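Local coordinates for protein alanine racemase, biosynthetic (Pseudomonas aeruginosa PAO1, PDB 6A2F) that belongs to the alanine racemase family and pairs an N-terminal domain of the TIM-barrel clan with a C-terminal domain rich in beta strands, at residues P3-V8 against P353-H358; M234-Q239 against V269-A274; T285-G290 against V321-A326. All coordinates share one frame; numbering follows the deposited sequence.

Contact 1 (P3-V8 against P353-H358); sequences PLVATV and PRRYSH
The two ends of the chain meet as parallel strands, 4-8 beside 354-356. Four backbone hydrogen bonds join them in a ladder. Ala6 N gives its hydrogen to Pro353 O (3.0 Å), nearly along the C=O axis. Ala6 O accepts from Arg355 N, also at 3.0 Å, with the donor above the carbonyl plane. The bond from Val8 N to Arg355 O, at 2.8 Å, is the straightest of the four (175°). Ser357 N closes the ladder on Val8 O at 3.1 Å; Ser357 OG adds a weak bond to the same oxygen. Arg355 bends at chi2 and chi3, so that its NE bonds Arg354 O (3.0 Å). The Arg355 and Val5 side chains cross at about a right angle, with Arg355 CG 3.5 Å from Val5 CG1. Tyr356 runs alongside Val8 and points the same way, with CE1 3.5 Å from Val8 CB. The polar ends find partners beyond the strands. Arg354 gives NH1 to Val352 O and Thr349 O and NH2 to Gly39 O and Val348 O, while Tyr356 OH bonds His40 O. Carbonyl oxygens around the Arg354 guanidinium would favour its charged form; side-chain bonds thus add to the backbone ladder holding the C-terminal strand.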
loop_
_atom_site.group_PDB
_atom_site.type_symbol
_atom_site.label_atom_id
_atom_site.label_comp_id
_atom_site.label_asym_id
_atom_site.label_seq_id
_atom_site.Cartn_x
_atom_site.Cartn_y
_atom_site.Cartn_z
ATOM N N PRO A 3 -0.742 17.251 7.344
ATOM C CA PRO A 3 -0.932 16.717 8.689
ATOM C C PRO A 3 -1.213 15.215 8.676
ATOM O O PRO A 3 -2.355 14.786 8.865
ATOM C CB PRO A 3 -2.137 17.504 9.229
ATOM C CG PRO A 3 -2.705 18.269 8.071
ATOM C CD PRO A 3 -1.966 17.881 6.826
ATOM N N LEU A 4 -0.164 14.435 8.428
ATOM C CA LEU A 4 -0.224 12.980 8.509
ATOM C C LEU A 4 1.127 12.420 8.920
ATOM O O LEU A 4 2.133 12.593 8.216
ATOM C CB LEU A 4 -0.678 12.357 7.188
ATOM C CG LEU A 4 -0.808 10.833 7.205
ATOM C CD1 LEU A 4 -1.982 10.381 8.062
ATOM C CD2 LEU A 4 -0.960 10.315 5.791
ATOM N N VAL A 5 1.139 11.750 10.068
ATOM C CA VAL A 5 2.368 11.224 10.653
ATOM C C VAL A 5 2.131 9.837 11.253
ATOM O O VAL A 5 1.145 9.611 11.960
ATOM C CB VAL A 5 2.954 12.184 11.725
ATOM C CG1 VAL A 5 4.150 11.560 12.420
ATOM C CG2 VAL A 5 3.361 13.515 11.111
ATOM N N ALA A 6 3.037 8.912 10.946
ATOM C CA ALA A 6 3.061 7.607 11.592
ATOM C C ALA A 6 4.082 7.633 12.734
ATOM O O ALA A 6 5.294 7.623 12.504
ATOM C CB ALA A 6 3.387 6.511 10.587
ATOM N N THR A 7 3.582 7.699 13.963
ATOM C CA THR A 7 4.432 7.701 15.145
ATOM C C THR A 7 4.668 6.261 15.581
ATOM O O THR A 7 3.717 5.509 15.832
ATOM C CB THR A 7 3.806 8.538 16.283
ATOM O OG1 THR A 7 3.642 9.887 15.832
ATOM C CG2 THR A 7 4.687 8.537 17.531
ATOM N N VAL A 8 5.943 5.888 15.651
ATOM C CA VAL A 8 6.342 4.535 16.010
ATOM C C VAL A 8 6.960 4.514 17.410
ATOM O O VAL A 8 7.929 5.237 17.695
ATOM C CB VAL A 8 7.319 3.933 14.975
ATOM C CG1 VAL A 8 7.678 2.497 15.331
ATOM C CG2 VAL A 8 6.729 3.994 13.574
ATOM N N PRO A 353 5.495 10.300 6.678
ATOM C CA PRO A 353 6.712 10.369 7.489
ATOM C C PRO A 353 6.598 9.541 8.759
ATOM O O PRO A 353 5.514 9.420 9.330
ATOM C CB PRO A 353 6.840 11.862 7.828
ATOM C CG PRO A 353 5.500 12.451 7.574
ATOM C CD PRO A 353 4.883 11.627 6.484
ATOM N N ARG A 354 7.716 8.964 9.180
ATOM C CA ARG A 354 7.772 8.221 10.423
ATOM C C ARG A 354 8.455 9.083 11.483
ATOM O O ARG A 354 9.523 9.643 11.228
ATOM C CB ARG A 354 8.530 6.896 10.228
ATOM C CG ARG A 354 8.130 6.066 9.005
ATOM C CD ARG A 354 6.675 5.620 9.066
ATOM N NE ARG A 354 6.414 4.368 8.358
ATOM C CZ ARG A 354 6.006 4.272 7.094
ATOM N NH1 ARG A 354 5.812 5.359 6.356
ATOM N NH2 ARG A 354 5.787 3.077 6.563
ATOM N N ARG A 355 7.823 9.218 12.649
ATOM C CA ARG A 355 8.459 9.836 13.823
ATOM C C ARG A 355 8.669 8.764 14.881
ATOM O O ARG A 355 7.822 7.885 15.056
ATOM C CB ARG A 355 7.613 10.973 14.424
ATOM C CG ARG A 355 7.358 12.208 13.560
ATOM C CD ARG A 355 8.614 12.953 13.124
ATOM N NE ARG A 355 9.035 12.545 11.782
ATOM C CZ ARG A 355 9.697 13.315 10.919
ATOM N NH1 ARG A 355 10.026 12.836 9.723
ATOM N NH2 ARG A 355 10.031 14.564 11.241
ATOM N N TYR A 356 9.786 8.845 15.598
ATOM C CA TYR A 356 10.124 7.826 16.588
ATOM C C TYR A 356 10.149 8.393 17.995
ATOM O O TYR A 356 10.792 9.407 18.258
ATOM C CB TYR A 356 11.419 7.103 16.197
ATOM C CG TYR A 356 11.252 6.358 14.888
ATOM C CD1 TYR A 356 10.770 5.050 14.867
ATOM C CD2 TYR A 356 11.523 6.980 13.668
ATOM C CE1 TYR A 356 10.586 4.372 13.670
ATOM C CE2 TYR A 356 11.340 6.315 12.465
ATOM C CZ TYR A 356 10.871 5.010 12.469
ATOM O OH TYR A 356 10.688 4.339 11.276
ATOM N N SER A 357 9.420 7.738 18.894
ATOM C CA SER A 357 9.127 8.309 20.202
ATOM C C SER A 357 10.133 7.934 21.288
ATOM O O SER A 357 10.656 6.812 21.321
ATOM C CB SER A 357 7.694 7.974 20.640
ATOM O OG SER A 357 7.488 6.577 20.736
ATOM N N HIS A 358 10.387 8.904 22.167
ATOM C CA HIS A 358 11.333 8.787 23.276
ATOM C C HIS A 358 10.911 9.686 24.444
ATOM O O HIS A 358 11.006 9.301 25.613
ATOM C CB HIS A 358 12.761 9.134 22.819
ATOM C CG HIS A 358 12.841 10.328 21.914
ATOM N ND1 HIS A 358 12.968 10.219 20.545
ATOM C CD2 HIS A 358 12.815 11.656 22.184
ATOM C CE1 HIS A 358 13.013 11.425 20.009
ATOM N NE2 HIS A 358 12.923 12.316 20.982
ATOM O OXT HIS A 358 10.459 10.820 24.254
#

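Contact 2 (M234-Q239 against V269-A274); sequences MSLGAQ and VSCGYA. With DLY (D-lysine), chain D.
Ala238 points its methyl toward segment 269-274 and touches three side chains there. Val269 CG1, anti to its backbone N (chi1 176°), lies 3.6 Å from Ala238 CB. Ser270 OG comes within 3.5 Å of Ala238 CB, and Cys271 CB lies 4.3 Å from it. Two residues earlier on the strand, Leu236 also points toward this segment and brings CD2 to 4.3 Å from Cys271 SG. Ser270 holds OG between its backbone N and carbonyl carbon (chi1 52°). There Ser270 OG accepts from Gln239 N at 3.2 Å and bonds Pro3 O, its strongest polar partner. Ser270 N in turn gives its hydrogen to Gln239 O at 3.1 Å, nearly along the C=O axis. One serine thus grips both backbone polar atoms of Gln239. Further on, Tyr273 has no contact with segment 234-239. D-lysine NZ lies at its ring edge, in the ring plane, and bonds Tyr273 OH at 2.6 Å. Tyr342 of the second subunit packs on Tyr273, and Ser301 and Asp303 also bond the ligand. The contact is an antiparallel strand edge of the C-terminal beta domain, closed by an inverse gamma turn at Ser270; the loop that follows carries Tyr273, one residue of the D-lysine pocket.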
loop_
_atom_site.group_PDB
_atom_site.type_symbol
_atom_site.label_atom_id
_atom_site.label_comp_id
_atom_site.label_asym_id
_atom_site.label_seq_id
_atom_site.Cartn_x
_atom_site.Cartn_y
_atom_site.Cartn_z
ATOM N N MET A 234 2.606 1.272 16.203
ATOM C CA MET A 234 2.336 2.351 15.254
ATOM C C MET A 234 1.082 3.146 15.590
ATOM O O MET A 234 0.022 2.580 15.861
ATOM C CB MET A 234 2.240 1.825 13.817
ATOM C CG MET A 234 2.306 2.931 12.767
ATOM S SD MET A 234 1.699 2.488 11.122
ATOM C CE MET A 234 3.018 1.423 10.544
ATOM N N SER A 235 1.221 4.467 15.556
ATOM C CA SER A 235 0.093 5.369 15.686
ATOM C C SER A 235 0.018 6.230 14.430
ATOM O O SER A 235 0.901 7.050 14.179
ATOM C CB SER A 235 0.246 6.235 16.938
ATOM O OG SER A 235 -1.017 6.641 17.422
ATOM N N LEU A 236 -1.017 6.013 13.623
ATOM C CA LEU A 236 -1.223 6.810 12.417
ATOM C C LEU A 236 -2.190 7.947 12.729
ATOM O O LEU A 236 -3.382 7.722 12.950
ATOM C CB LEU A 236 -1.723 5.941 11.255
ATOM C CG LEU A 236 -1.836 6.593 9.867
ATOM C CD1 LEU A 236 -0.477 7.040 9.349
ATOM C CD2 LEU A 236 -2.512 5.664 8.867
ATOM N N GLY A 237 -1.657 9.165 12.774
ATOM C CA GLY A 237 -2.442 10.342 13.126
ATOM C C GLY A 237 -2.580 11.325 11.978
ATOM O O GLY A 237 -1.614 11.599 11.262
ATOM N N ALA A 238 -3.793 11.845 11.803
ATOM C CA ALA A 238 -4.060 12.886 10.821
ATOM C C ALA A 238 -4.862 14.027 11.450
ATOM O O ALA A 238 -4.907 14.161 12.676
ATOM C CB ALA A 238 -4.785 12.310 9.613
ATOM N N GLN A 239 -5.485 14.847 10.604
ATOM C CA GLN A 239 -6.268 15.985 11.067
ATOM C C GLN A 239 -7.513 16.216 10.234
ATOM O O GLN A 239 -7.569 15.842 9.060
ATOM C CB GLN A 239 -5.426 17.263 11.043
ATOM C CG GLN A 239 -4.787 17.629 12.373
ATOM C CD GLN A 239 -3.792 18.763 12.238
ATOM O OE1 GLN A 239 -4.063 19.769 11.573
ATOM N NE2 GLN A 239 -2.626 18.605 12.865
ATOM N N VAL A 269 -10.618 14.253 6.290
ATOM C CA VAL A 269 -9.373 13.908 6.974
ATOM C C VAL A 269 -8.208 13.778 5.988
ATOM O O VAL A 269 -8.378 13.299 4.859
ATOM C CB VAL A 269 -9.538 12.607 7.795
ATOM C CG1 VAL A 269 -8.225 12.172 8.430
ATOM C CG2 VAL A 269 -10.606 12.789 8.862
ATOM N N SER A 270 -7.028 14.207 6.436
ATOM C CA SER A 270 -5.810 14.196 5.629
ATOM C C SER A 270 -5.144 12.816 5.579
ATOM O O SER A 270 -3.979 12.649 5.970
ATOM C CB SER A 270 -4.833 15.246 6.163
ATOM O OG SER A 270 -4.641 15.085 7.559
ATOM N N CYS A 271 -5.897 11.832 5.096
ATOM C CA CYS A 271 -5.407 10.462 4.921
ATOM C C CYS A 271 -6.251 9.758 3.874
ATOM O O CYS A 271 -7.472 9.846 3.907
ATOM C CB CYS A 271 -5.448 9.681 6.241
ATOM S SG CYS A 271 -4.778 8.001 6.128
ATOM N N GLY A 272 -5.597 9.067 2.948
ATOM C CA GLY A 272 -6.292 8.336 1.890
ATOM C C GLY A 272 -5.577 7.060 1.505
ATOM O O GLY A 272 -4.573 6.697 2.122
ATOM N N TYR A 273 -6.076 6.382 0.473
ATOM C CA TYR A 273 -5.548 5.058 0.121
ATOM C C TYR A 273 -4.097 5.042 -0.372
ATOM O O TYR A 273 -3.426 4.016 -0.274
ATOM C CB TYR A 273 -6.484 4.262 -0.808
ATOM C CG TYR A 273 -6.812 4.889 -2.146
ATOM C CD1 TYR A 273 -5.872 4.928 -3.177
ATOM C CD2 TYR A 273 -8.083 5.409 -2.396
ATOM C CE1 TYR A 273 -6.183 5.494 -4.405
ATOM C CE2 TYR A 273 -8.404 5.968 -3.626
ATOM C CZ TYR A 273 -7.451 6.010 -4.623
ATOM O OH TYR A 273 -7.770 6.571 -5.838
ATOM N N ALA A 274 -3.612 6.177 -0.875
ATOM C CA ALA A 274 -2.204 6.301 -1.256
ATOM C C ALA A 274 -1.274 6.437 -0.047
ATOM O O ALA A 274 -0.061 6.305 -0.175
ATOM C CB ALA A 274 -2.007 7.465 -2.212
HETATM N N DLY D . -10.538 13.669 -4.172
HETATM C CA DLY D . -9.282 13.065 -4.717
HETATM C C DLY D . -8.180 13.067 -3.685
HETATM O O DLY D . -7.156 13.729 -3.853
HETATM C CB DLY D . -9.573 11.636 -5.164
HETATM C CG DLY D . -8.801 11.214 -6.411
HETATM C CD DLY D . -8.514 9.718 -6.391
HETATM C CE DLY D . -9.694 8.900 -6.905
HETATM N NZ DLY D . -10.036 7.914 -5.901
HETATM O OXT DLY D . -8.251 12.415 -2.642
#

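Contact 3 (T285-G290 against V321-A326); sequences TPVLVG and VELWGA
Glu322 runs from the sheet as an extended chain, with CG anti to the backbone N (chi1 -175°). Glu322 CB sits 3.8 Å from Leu288 CB, its partner in a hydrogen-bonded antiparallel pair. CG carries the chain onward beside Leu288, which points the same way. Glu322 CD then passes Leu288 CD1 at 4.2 Å. At the tip, OE1 accepts from the backbone N of Gly327 and of Leu328, so the carboxylate is held by backbone N-H groups of the loop before helix 330-336. The two backbones are joined in both directions. Leu288 N gives its hydrogen to Glu322 O (3.1 Å), in the carbonyl plane. Glu322 N gives its own to Leu288 O at 2.9 Å, on a lone pair but less straight (137° at the hydrogen). Val289 and Val321 share the other face, as a non-hydrogen-bonded pair. Val287 CG2 meets Val321 CG1 at 3.7 Å and Leu323 CD1 at 3.6 Å. The chain turns a corner at Leu323, and a water donates to both Pro286 O and Leu323 O. This is antiparallel strand pairing in the curled sheet of the C-terminal beta domain, with helix 330-336 lying against Pro286.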
loop_
_atom_site.group_PDB
_atom_site.type_symbol
_atom_site.label_atom_id
_atom_site.label_comp_id
_atom_site.label_asym_id
_atom_site.label_seq_id
_atom_site.Cartn_x
_atom_site.Cartn_y
_atom_site.Cartn_z
ATOM N N THR A 285 -16.611 2.011 9.522
ATOM C CA THR A 285 -15.215 1.801 9.902
ATOM C C THR A 285 -14.862 2.842 10.969
ATOM O O THR A 285 -15.088 4.037 10.768
ATOM C CB THR A 285 -14.272 1.918 8.688
ATOM O OG1 THR A 285 -14.612 0.919 7.724
ATOM C CG2 THR A 285 -12.825 1.734 9.099
ATOM N N PRO A 286 -14.333 2.386 12.117
ATOM C CA PRO A 286 -14.103 3.285 13.247
ATOM C C PRO A 286 -12.922 4.237 13.057
ATOM O O PRO A 286 -11.942 3.908 12.366
ATOM C CB PRO A 286 -13.824 2.322 14.404
ATOM C CG PRO A 286 -13.254 1.111 13.748
ATOM C CD PRO A 286 -13.995 0.989 12.446
ATOM N N VAL A 287 -13.038 5.410 13.677
ATOM C CA VAL A 287 -11.968 6.398 13.719
ATOM C C VAL A 287 -12.063 7.191 15.032
ATOM O O VAL A 287 -13.121 7.218 15.671
ATOM C CB VAL A 287 -12.015 7.323 12.479
ATOM C CG1 VAL A 287 -12.824 8.585 12.752
ATOM C CG2 VAL A 287 -10.612 7.667 12.017
ATOM N N LEU A 288 -10.962 7.811 15.447
ATOM C CA LEU A 288 -10.992 8.712 16.600
ATOM C C LEU A 288 -10.828 10.170 16.177
ATOM O O LEU A 288 -9.907 10.509 15.435
ATOM C CB LEU A 288 -9.925 8.343 17.635
ATOM C CG LEU A 288 -9.988 7.005 18.379
ATOM C CD1 LEU A 288 -9.058 7.046 19.583
ATOM C CD2 LEU A 288 -11.402 6.646 18.820
ATOM N N VAL A 289 -11.736 11.021 16.649
ATOM C CA VAL A 289 -11.639 12.465 16.440
ATOM C C VAL A 289 -11.569 13.129 17.810
ATOM O O VAL A 289 -12.522 13.068 18.589
ATOM C CB VAL A 289 -12.829 13.020 15.617
ATOM C CG1 VAL A 289 -12.664 14.514 15.359
ATOM C CG2 VAL A 289 -12.975 12.266 14.297
ATOM N N GLY A 290 -10.428 13.743 18.106
ATOM C CA GLY A 290 -10.175 14.320 19.426
ATOM C C GLY A 290 -10.227 13.281 20.531
ATOM O O GLY A 290 -10.665 13.568 21.648
ATOM N N VAL A 321 -6.869 13.329 14.324
ATOM C CA VAL A 321 -7.635 12.143 13.961
ATOM C C VAL A 321 -6.738 10.913 14.055
ATOM O O VAL A 321 -5.747 10.814 13.332
ATOM C CB VAL A 321 -8.234 12.260 12.536
ATOM C CG1 VAL A 321 -8.852 10.940 12.090
ATOM C CG2 VAL A 321 -9.272 13.369 12.474
ATOM N N GLU A 322 -7.080 9.990 14.951
ATOM C CA GLU A 322 -6.364 8.714 15.038
ATOM C C GLU A 322 -6.997 7.663 14.120
ATOM O O GLU A 322 -8.139 7.245 14.333
ATOM C CB GLU A 322 -6.292 8.201 16.483
ATOM C CG GLU A 322 -5.449 6.942 16.629
ATOM C CD GLU A 322 -5.220 6.525 18.072
ATOM O OE1 GLU A 322 -5.365 5.320 18.371
ATOM O OE2 GLU A 322 -4.892 7.393 18.908
ATOM N N LEU A 323 -6.253 7.257 13.090
ATOM C CA LEU A 323 -6.704 6.195 12.192
ATOM C C LEU A 323 -6.469 4.840 12.847
ATOM O O LEU A 323 -7.284 3.928 12.708
ATOM C CB LEU A 323 -6.005 6.267 10.825
ATOM C CG LEU A 323 -6.325 7.362 9.793
ATOM C CD1 LEU A 323 -7.810 7.693 9.695
ATOM C CD2 LEU A 323 -5.509 8.621 10.039
ATOM N N TRP A 324 -5.334 4.717 13.533
ATOM C CA TRP A 324 -5.067 3.605 14.452
ATOM C C TRP A 324 -3.881 3.908 15.357
ATOM O O TRP A 324 -3.055 4.758 15.031
ATOM C CB TRP A 324 -4.867 2.271 13.722
ATOM C CG TRP A 324 -3.759 2.223 12.698
ATOM C CD1 TRP A 324 -2.411 2.147 12.934
ATOM C CD2 TRP A 324 -3.918 2.195 11.275
ATOM N NE1 TRP A 324 -1.723 2.093 11.744
ATOM C CE2 TRP A 324 -2.622 2.121 10.710
ATOM C CE3 TRP A 324 -5.030 2.232 10.423
ATOM C CZ2 TRP A 324 -2.407 2.083 9.329
ATOM C CZ3 TRP A 324 -4.815 2.198 9.042
ATOM C CH2 TRP A 324 -3.511 2.122 8.512
ATOM N N GLY A 325 -3.817 3.218 16.495
ATOM C CA GLY A 325 -2.743 3.406 17.472
ATOM C C GLY A 325 -3.083 2.860 18.849
ATOM O O GLY A 325 -3.636 1.762 18.977
ATOM N N ALA A 326 -2.747 3.634 19.881
ATOM C CA ALA A 326 -2.996 3.236 21.266
ATOM C C ALA A 326 -4.466 3.406 21.674
ATOM O O ALA A 326 -4.937 2.738 22.596
ATOM C CB ALA A 326 -2.079 3.994 22.215
HETATM O O HOH W 1 -9.700 4.438 10.957
#

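Overall arrangement
All three contacts belong to one mixed, curled sheet. Strand 234-246 pairs with strands 4-8, 264-269 and 320-322; one segment of contact 2 lies on it, the other is mostly in the loop after strand 264-269. Centres are about 11 Å apart for contacts 1 and 2, about 9 Å for contacts 2 and 3, and about 15 Å for contacts 1 and 3. Along the chain, contact 1 joins the two ends, and contacts 2 and 3 follow one another inside that loop. The first strand of the chain therefore completes the C-terminal beta domain, so both chain ends lie in the sheet that also leads to the D-lysine pocket holding Tyr273.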